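Local coordinates for methyl-accepting chemotaxis protein, putative (Geobacter sulfurreducens, PDB 3OOV) that probably serves in chemotaxis signalling, its GAF domain being consistent with a sensory or regulatory module that forms dimers, at residues Thr81-Tyr86 against Pro119-Gly124; Thr47-Val52 against Leu67-Arg72. All coordinates share one frame; numbering follows the deposited sequence.

Contact 1. Residues Thr81-Tyr86 against Pro119-Gly124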
ATOM      1  N   THR A  81       2.337  -6.918   9.690  1.00 17.01           N
ATOM      2  CA  THR A  81       3.423  -6.162  10.350  1.00 19.50           C
ATOM      3  C   THR A  81       3.451  -4.656   9.964  1.00 19.27           C
ATOM      4  O   THR A  81       3.585  -3.782  10.811  1.00 19.78           O
ATOM      5  CB  THR A  81       4.778  -6.888  10.102  1.00 19.42           C
ATOM      6  OG1 THR A  81       4.626  -8.271  10.498  1.00 26.02           O
ATOM      7  CG2 THR A  81       5.821  -6.427  11.029  1.00 25.47           C
ATOM      8  N   ASP A  82       3.279  -4.349   8.683  1.00 18.51           N
ATOM      9  CA  ASP A  82       3.442  -2.988   8.167  1.00 17.75           C
ATOM     10  C   ASP A  82       2.123  -2.231   8.107  1.00 16.16           C
ATOM     11  O   ASP A  82       2.085  -1.057   7.713  1.00 14.84           O
ATOM     12  CB  ASP A  82       3.976  -3.032   6.725  1.00 18.36           C
ATOM     13  CG  ASP A  82       5.342  -3.697   6.581  1.00 20.97           C
ATOM     14  OD1 ASP A  82       5.995  -4.026   7.588  1.00 27.07           O
ATOM     15  OD2 ASP A  82       5.761  -3.926   5.399  1.00 25.81           O
ATOM     16  N   ARG A  83       1.011  -2.921   8.383  1.00 17.87           N
ATOM     17  CA  ARG A  83      -0.362  -2.328   8.250  1.00 18.88           C
ATOM     18  C   ARG A  83      -0.524  -1.678   6.877  1.00 18.58           C
ATOM     19  O   ARG A  83      -1.076  -0.602   6.729  1.00 20.45           O
ATOM     20  CB  ARG A  83      -0.653  -1.322   9.387  1.00 19.64           C
ATOM     21  CG  ARG A  83      -0.603  -1.937  10.775  1.00 22.64           C
ATOM     22  CD  ARG A  83      -0.970  -0.874  11.876  1.00 24.54           C
ATOM     23  NE  ARG A  83       0.193  -0.074  12.292  1.00 26.06           N
ATOM     24  CZ  ARG A  83       0.280   1.250  12.200  1.00 28.29           C
ATOM     25  NH1 ARG A  83      -0.727   1.986  11.704  1.00 27.28           N
ATOM     26  NH2 ARG A  83       1.401   1.834  12.616  1.00 29.33           N
ATOM     27  N   GLN A  84      -0.020  -2.333   5.858  1.00 19.31           N
ATOM     28  CA  GLN A  84      -0.087  -1.784   4.527  1.00 20.75           C
ATOM     29  C   GLN A  84      -0.900  -2.747   3.617  1.00 18.86           C
ATOM     30  O   GLN A  84      -0.767  -3.964   3.735  1.00 19.17           O
ATOM     31  CB  GLN A  84       1.330  -1.532   3.984  1.00 22.20           C
ATOM     32  CG  GLN A  84       1.514  -0.187   3.196  1.00 24.81           C
ATOM     33  CD  GLN A  84       1.210   1.087   4.009  1.00 26.10           C
ATOM     34  OE1 GLN A  84       0.608   2.041   3.483  1.00 20.46           O
ATOM     35  NE2 GLN A  84       1.616   1.108   5.311  1.00 31.58           N
ATOM     36  N   VAL A  85      -1.757  -2.182   2.766  1.00 19.12           N
ATOM     37  CA  VAL A  85      -2.398  -2.910   1.643  1.00 18.75           C
ATOM     38  C   VAL A  85      -1.303  -3.351   0.700  1.00 18.56           C
ATOM     39  O   VAL A  85      -0.466  -2.500   0.258  1.00 19.30           O
ATOM     40  CB  VAL A  85      -3.411  -2.039   0.914  1.00 18.95           C
ATOM     41  CG1 VAL A  85      -4.035  -2.803  -0.308  1.00 19.25           C
ATOM     42  CG2 VAL A  85      -4.504  -1.592   1.879  1.00 18.26           C
ATOM     43  N   TYR A  86      -1.256  -4.658   0.435  1.00 16.69           N
ATOM     44  CA  TYR A  86      -0.356  -5.220  -0.584  1.00 16.14           C
ATOM     45  C   TYR A  86      -1.206  -5.644  -1.762  1.00 17.36           C
ATOM     46  O   TYR A  86      -2.073  -6.501  -1.624  1.00 15.87           O
ATOM     47  CB  TYR A  86       0.492  -6.411  -0.094  1.00 15.20           C
ATOM     48  CG  TYR A  86       1.724  -5.967   0.686  1.00 17.02           C
ATOM     49  CD1 TYR A  86       2.962  -5.781   0.065  1.00 18.19           C
ATOM     50  CD2 TYR A  86       1.633  -5.678   2.070  1.00 20.60           C
ATOM     51  CE1 TYR A  86       4.114  -5.379   0.836  1.00 19.58           C
ATOM     52  CE2 TYR A  86       2.752  -5.202   2.818  1.00 15.82           C
ATOM     53  CZ  TYR A  86       3.976  -5.073   2.207  1.00 19.59           C
ATOM     54  OH  TYR A  86       5.039  -4.599   2.992  1.00 24.14           O
ATOM     55  N   PRO A 119      -4.946  -4.956   5.767  1.00 15.18           N
ATOM     56  CA  PRO A 119      -4.866  -5.194   7.225  1.00 14.92           C
ATOM     57  C   PRO A 119      -6.184  -4.761   7.853  1.00 16.21           C
ATOM     58  O   PRO A 119      -6.844  -3.880   7.313  1.00 16.06           O
ATOM     59  CB  PRO A 119      -3.740  -4.251   7.678  1.00 15.09           C
ATOM     60  CG  PRO A 119      -3.866  -3.004   6.659  1.00 14.41           C
ATOM     61  CD  PRO A 119      -4.279  -3.696   5.345  1.00 15.73           C
ATOM     62  N   ILE A 120      -6.591  -5.407   8.940  1.00 15.18           N
ATOM     63  CA  ILE A 120      -7.715  -4.910   9.734  1.00 15.97           C
ATOM     64  C   ILE A 120      -7.051  -4.178  10.902  1.00 17.18           C
ATOM     65  O   ILE A 120      -6.264  -4.757  11.630  1.00 14.87           O
ATOM     66  CB  ILE A 120      -8.575  -6.082  10.252  1.00 15.29           C
ATOM     67  CG1 ILE A 120      -9.167  -6.868   9.030  1.00 13.96           C
ATOM     68  CG2 ILE A 120      -9.681  -5.522  11.250  1.00 15.80           C
ATOM     69  CD1 ILE A 120      -9.588  -8.309   9.360  1.00  6.43           C
ATOM     70  N   VAL A 121      -7.316  -2.892  11.060  1.00 19.22           N
ATOM     71  CA  VAL A 121      -6.478  -2.105  11.955  1.00 21.21           C
ATOM     72  C   VAL A 121      -7.375  -1.530  13.000  1.00 24.24           C
ATOM     73  O   VAL A 121      -8.415  -0.908  12.697  1.00 24.19           O
ATOM     74  CB  VAL A 121      -5.683  -0.959  11.213  1.00 21.97           C
ATOM     75  CG1 VAL A 121      -4.901  -0.076  12.225  1.00 23.15           C
ATOM     76  CG2 VAL A 121      -4.697  -1.542  10.156  1.00 21.51           C
ATOM     77  N   VAL A 122      -6.997  -1.771  14.253  1.00 27.41           N
ATOM     78  CA  VAL A 122      -7.688  -1.157  15.399  1.00 29.79           C
ATOM     79  C   VAL A 122      -6.677  -0.299  16.180  1.00 30.38           C
ATOM     80  O   VAL A 122      -5.606  -0.768  16.547  1.00 30.80           O
ATOM     81  CB  VAL A 122      -8.417  -2.244  16.238  1.00 30.15           C
ATOM     82  CG1 VAL A 122      -8.584  -1.805  17.713  1.00 32.51           C
ATOM     83  CG2 VAL A 122      -9.755  -2.577  15.590  1.00 30.53           C
ATOM     84  N   LYS A 123      -6.988   0.987  16.313  1.00 32.36           N
ATOM     85  CA  LYS A 123      -6.160   1.959  17.037  1.00 34.32           C
ATOM     86  C   LYS A 123      -4.664   1.884  16.706  1.00 33.94           C
ATOM     87  O   LYS A 123      -3.811   1.771  17.602  1.00 34.55           O
ATOM     88  CB  LYS A 123      -6.410   1.891  18.567  1.00 35.31           C
ATOM     89  CG  LYS A 123      -7.500   2.908  19.059  1.00 41.25           C
ATOM     90  CD  LYS A 123      -8.920   2.320  19.279  1.00 45.14           C
ATOM     91  CE  LYS A 123      -9.177   1.963  20.783  1.00 48.02           C
ATOM     92  NZ  LYS A 123     -10.445   1.130  21.075  1.00 48.18           N
ATOM     93  N   GLY A 124      -4.349   1.924  15.417  1.00 32.35           N
ATOM     94  CA  GLY A 124      -2.957   1.832  15.008  1.00 30.14           C
ATOM     95  C   GLY A 124      -2.279   0.467  15.111  1.00 28.51           C
ATOM     96  O   GLY A 124      -1.066   0.369  14.864  1.00 26.72           O
TER
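R83 starts beside P119 on strand 115-122, runs past V121, and ends at the backbone of G124, just beyond the strand. R83 is the first residue beyond helix 74-82 to leave helical geometry, and it does so with positive phi, 51°. At this turn the P119 ring packs on main chain: its CG sits 3.6 Å from R83 C, and its CD faces the peptide between Q84 and V85. V85 adds an apolar touch from further on, its CG2 4.1 Å from P119 CD, the two side chains crossing at about a right angle.

R83 carries its CG beside the backbone N and anti to the carbonyl carbon, and its chain then runs extended as far as CD. CB, CG and CD pass alongside the V121 methyls, the two side chains again crossing at about a right angle, with CD 4.0 Å from V121 CG1. A bend at chi3 (-85°) turns NE off that line, and the guanidinium presents one face to the G124 carbonyl. R83 NE comes within 2.9 Å of G124 O, but the angle is poor and no hydrogen bond forms; the oxygen lies over the flat group. The polar end is held across the dimer interface, where NH2 donates to A93 O of the second subunit and the group makes a cation-pi contact with Y94 of that chain.

Within 81-86, Y86 OH donates to D82 OD2 at 2.6 Å, on the anti side of the carboxylate. Q84 NE2 reaches back to D82 O, while its OE1 accepts from M87 N of the second subunit.

The chemistry splits R83 in two: its aliphatic stem packs within its own chain, and its cationic tip, with a carbonyl oxygen over one face that probably favours the positive charge, helps join two GAF domains.

Contact 2. Residues Thr47-Val52 against Leu67-Arg72; sequences TSLSFV and LPLDQR
L69 and L49 pack their branched ends together where the beta hairpin of strands 48-55 and 66-68 runs out, at one margin of the antiparallel sheet of the GAF fold. L67 and L49 form a hydrogen-bonded antiparallel pair: L49 N donates to L67 O at 2.8 Å, and L67 N returns a bond to L49 O. S48 and P68 follow as a non-hydrogen-bonded pair with diverging side chains. One residue on, L69 N still reaches T47 O at 3.1 Å, from well above the carbonyl plane, as the chain bends through an inverse gamma turn centred on L69.

From that turn the L69 side chain heads back to the strand. Its CB lies 3.7 Å from T47 O; its CG meets L49 CG at 3.8 Å. Beyond the branch, CD1 sits by L49 CD2 and CD2 by L49 CD1, so the two leucines mesh at about a right angle. T77 and F80 of helix 74-82 also touch L69. An alanine here would probably open a gap beside L49 and the helix, since the contacts of CG and both methyls would go.

L67 turns to the same sheet face as L49, and its CD1 comes obliquely to the F51 ring, which also makes an edge-to-face contact with F60. Past the turn, D70 closes an Asx turn, OD1 accepting from R72 N, and R72 grips the carboxylate side-on: NE goes to OD1 in the guanidinium plane, and NH2 to OD2 at 2.7 Å.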
ATOM      1  N   THR A  47       1.290 -13.789  17.381  1.00 19.73           N
ATOM      2  CA  THR A  47       2.295 -14.558  16.666  1.00 20.34           C
ATOM      3  C   THR A  47       1.696 -15.653  15.826  1.00 19.86           C
ATOM      4  O   THR A  47       2.427 -16.437  15.229  1.00 19.52           O
ATOM      5  CB  THR A  47       3.259 -15.244  17.643  1.00 21.88           C
ATOM      6  OG1 THR A  47       2.489 -15.967  18.583  1.00 21.62           O
ATOM      7  CG2 THR A  47       4.179 -14.180  18.366  1.00 24.87           C
ATOM      8  N   SER A  48       0.369 -15.774  15.828  1.00 18.65           N
ATOM      9  CA  SER A  48      -0.303 -16.616  14.824  1.00 17.77           C
ATOM     10  C   SER A  48      -1.563 -15.950  14.322  1.00 16.14           C
ATOM     11  O   SER A  48      -2.178 -15.142  15.029  1.00 14.98           O
ATOM     12  CB  SER A  48      -0.739 -17.965  15.456  1.00 18.33           C
ATOM     13  OG  SER A  48       0.413 -18.707  15.837  1.00 25.16           O
ATOM     14  N   LEU A  49      -2.057 -16.444  13.190  1.00 15.50           N
ATOM     15  CA  LEU A  49      -3.347 -16.056  12.643  1.00 13.69           C
ATOM     16  C   LEU A  49      -4.320 -17.237  12.616  1.00 13.89           C
ATOM     17  O   LEU A  49      -4.009 -18.261  12.039  1.00 11.99           O
ATOM     18  CB  LEU A  49      -3.138 -15.633  11.203  1.00 12.63           C
ATOM     19  CG  LEU A  49      -2.416 -14.293  10.951  1.00 15.56           C
ATOM     20  CD1 LEU A  49      -2.134 -14.173   9.357  1.00 13.50           C
ATOM     21  CD2 LEU A  49      -3.168 -13.070  11.532  1.00 10.18           C
ATOM     22  N   SER A  50      -5.519 -17.069  13.136  1.00 12.79           N
ATOM     23  CA  SER A  50      -6.437 -18.116  12.959  1.00 15.50           C
ATOM     24  C   SER A  50      -7.400 -17.794  11.769  1.00 15.43           C
ATOM     25  O   SER A  50      -7.725 -16.637  11.463  1.00 14.22           O
ATOM     26  CB  SER A  50      -7.097 -18.493  14.292  1.00 16.48           C
ATOM     27  OG  SER A  50      -8.052 -17.536  14.606  1.00 20.19           O
ATOM     28  N   PHE A  51      -7.733 -18.822  11.014  1.00 14.94           N
ATOM     29  CA  PHE A  51      -8.468 -18.624   9.785  1.00 14.35           C
ATOM     30  C   PHE A  51      -9.957 -18.606  10.176  1.00 14.25           C
ATOM     31  O   PHE A  51     -10.476 -19.614  10.568  1.00 14.30           O
ATOM     32  CB  PHE A  51      -8.115 -19.773   8.845  1.00 13.31           C
ATOM     33  CG  PHE A  51      -8.227 -19.456   7.327  1.00 12.24           C
ATOM     34  CD1 PHE A  51      -7.354 -20.065   6.428  1.00 13.86           C
ATOM     35  CD2 PHE A  51      -9.231 -18.619   6.817  1.00 12.04           C
ATOM     36  CE1 PHE A  51      -7.438 -19.799   5.026  1.00 15.75           C
ATOM     37  CE2 PHE A  51      -9.324 -18.359   5.434  1.00 14.87           C
ATOM     38  CZ  PHE A  51      -8.487 -18.970   4.546  1.00 13.19           C
ATOM     39  N   VAL A  52     -10.624 -17.472  10.063  1.00 15.12           N
ATOM     40  CA  VAL A  52     -11.985 -17.273  10.591  1.00 16.98           C
ATOM     41  C   VAL A  52     -13.103 -17.393   9.543  1.00 18.14           C
ATOM     42  O   VAL A  52     -14.164 -18.020   9.794  1.00 18.67           O
ATOM     43  CB  VAL A  52     -12.079 -15.899  11.340  1.00 18.75           C
ATOM     44  CG1 VAL A  52     -13.544 -15.592  11.763  1.00 20.79           C
ATOM     45  CG2 VAL A  52     -11.167 -15.919  12.567  1.00 16.92           C
ATOM     46  N   LEU A  67      -2.096 -20.405  11.667  1.00 18.01           N
ATOM     47  CA  LEU A  67      -0.973 -20.253  10.757  1.00 17.83           C
ATOM     48  C   LEU A  67       0.081 -19.362  11.446  1.00 18.18           C
ATOM     49  O   LEU A  67      -0.290 -18.359  12.090  1.00 17.33           O
ATOM     50  CB  LEU A  67      -1.493 -19.608   9.442  1.00 17.36           C
ATOM     51  CG  LEU A  67      -2.454 -20.513   8.601  1.00 16.90           C
ATOM     52  CD1 LEU A  67      -3.302 -19.723   7.632  1.00 13.51           C
ATOM     53  CD2 LEU A  67      -1.592 -21.597   7.853  1.00 12.60           C
ATOM     54  N   PRO A  68       1.377 -19.705  11.308  1.00 17.92           N
ATOM     55  CA  PRO A  68       2.419 -18.795  11.925  1.00 18.78           C
ATOM     56  C   PRO A  68       2.558 -17.403  11.315  1.00 19.32           C
ATOM     57  O   PRO A  68       2.585 -17.270  10.111  1.00 19.87           O
ATOM     58  CB  PRO A  68       3.747 -19.557  11.699  1.00 18.37           C
ATOM     59  CG  PRO A  68       3.487 -20.496  10.514  1.00 18.84           C
ATOM     60  CD  PRO A  68       1.972 -20.829  10.555  1.00 16.85           C
ATOM     61  N   LEU A  69       2.714 -16.370  12.140  1.00 20.28           N
ATOM     62  CA  LEU A  69       2.972 -15.031  11.640  1.00 20.80           C
ATOM     63  C   LEU A  69       4.440 -14.813  11.626  1.00 21.95           C
ATOM     64  O   LEU A  69       4.963 -14.092  12.448  1.00 24.51           O
ATOM     65  CB  LEU A  69       2.384 -13.952  12.555  1.00 20.86           C
ATOM     66  CG  LEU A  69       1.034 -13.406  12.142  1.00 20.27           C
ATOM     67  CD1 LEU A  69       0.472 -12.571  13.221  1.00 15.06           C
ATOM     68  CD2 LEU A  69       1.115 -12.603  10.824  1.00 17.09           C
ATOM     69  N   ASP A  70       5.133 -15.434  10.697  1.00 22.30           N
ATOM     70  CA  ASP A  70       6.515 -15.198  10.566  1.00 21.46           C
ATOM     71  C   ASP A  70       6.663 -15.185   9.048  1.00 22.88           C
ATOM     72  O   ASP A  70       5.678 -14.932   8.280  1.00 21.24           O
ATOM     73  CB  ASP A  70       7.348 -16.293  11.303  1.00 21.85           C
ATOM     74  CG  ASP A  70       7.037 -17.759  10.831  1.00 23.98           C
ATOM     75  OD1 ASP A  70       6.686 -17.988   9.657  1.00 20.21           O
ATOM     76  OD2 ASP A  70       7.197 -18.719  11.643  1.00 28.34           O
ATOM     77  N   GLN A  71       7.854 -15.535   8.608  1.00 22.79           N
ATOM     78  CA  GLN A  71       8.217 -15.338   7.225  1.00 23.53           C
ATOM     79  C   GLN A  71       7.480 -16.347   6.345  1.00 21.60           C
ATOM     80  O   GLN A  71       7.311 -16.100   5.150  1.00 20.45           O
ATOM     81  CB  GLN A  71       9.756 -15.400   7.044  1.00 24.28           C
ATOM     82  CG  GLN A  71      10.368 -16.815   7.271  1.00 28.91           C
ATOM     83  CD  GLN A  71      10.499 -17.200   8.772  1.00 35.66           C
ATOM     84  OE1 GLN A  71      10.502 -16.325   9.670  1.00 36.82           O
ATOM     85  NE2 GLN A  71      10.600 -18.516   9.040  1.00 35.53           N
ATOM     86  N   ARG A  72       7.002 -17.443   6.949  1.00 20.64           N
ATOM     87  CA  ARG A  72       6.293 -18.478   6.176  1.00 18.62           C
ATOM     88  C   ARG A  72       5.021 -17.900   5.588  1.00 17.53           C
ATOM     89  O   ARG A  72       4.519 -18.388   4.594  1.00 18.00           O
ATOM     90  CB  ARG A  72       6.014 -19.735   7.002  1.00 18.20           C
ATOM     91  CG  ARG A  72       7.229 -20.654   7.121  1.00 19.67           C
ATOM     92  CD  ARG A  72       7.122 -21.682   8.291  1.00 17.40           C
ATOM     93  NE  ARG A  72       6.906 -21.121   9.618  1.00 21.90           N
ATOM     94  CZ  ARG A  72       6.772 -21.883  10.720  1.00 25.82           C
ATOM     95  NH1 ARG A  72       6.798 -23.235  10.642  1.00 23.97           N
ATOM     96  NH2 ARG A  72       6.592 -21.313  11.905  1.00 23.73           N
TER

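How the contacts relate
The two contacts follow one another along the chain, contact 2 closing before contact 1 opens: after the turn at L69 and D70 the chain passes from strand 66-68 to helix 74-82, whose last turn opens contact 1. That helix also touches both, through I76, T77 and F80 on the leucines of contact 2 and C79 on P119 of contact 1. Their centres lie 15 Å apart and their nearest atoms about 6 Å, without touching. Both reach the same antiparallel sheet, contact 2 at its outermost strand 66-68, contact 1 at strand 115-122, next to the other outermost strand, 86-88. Contact 1 alone borders the second subunit, and a glycerol, probably from the crystallisation liquor, lies about 5 Å from the V85 side chain.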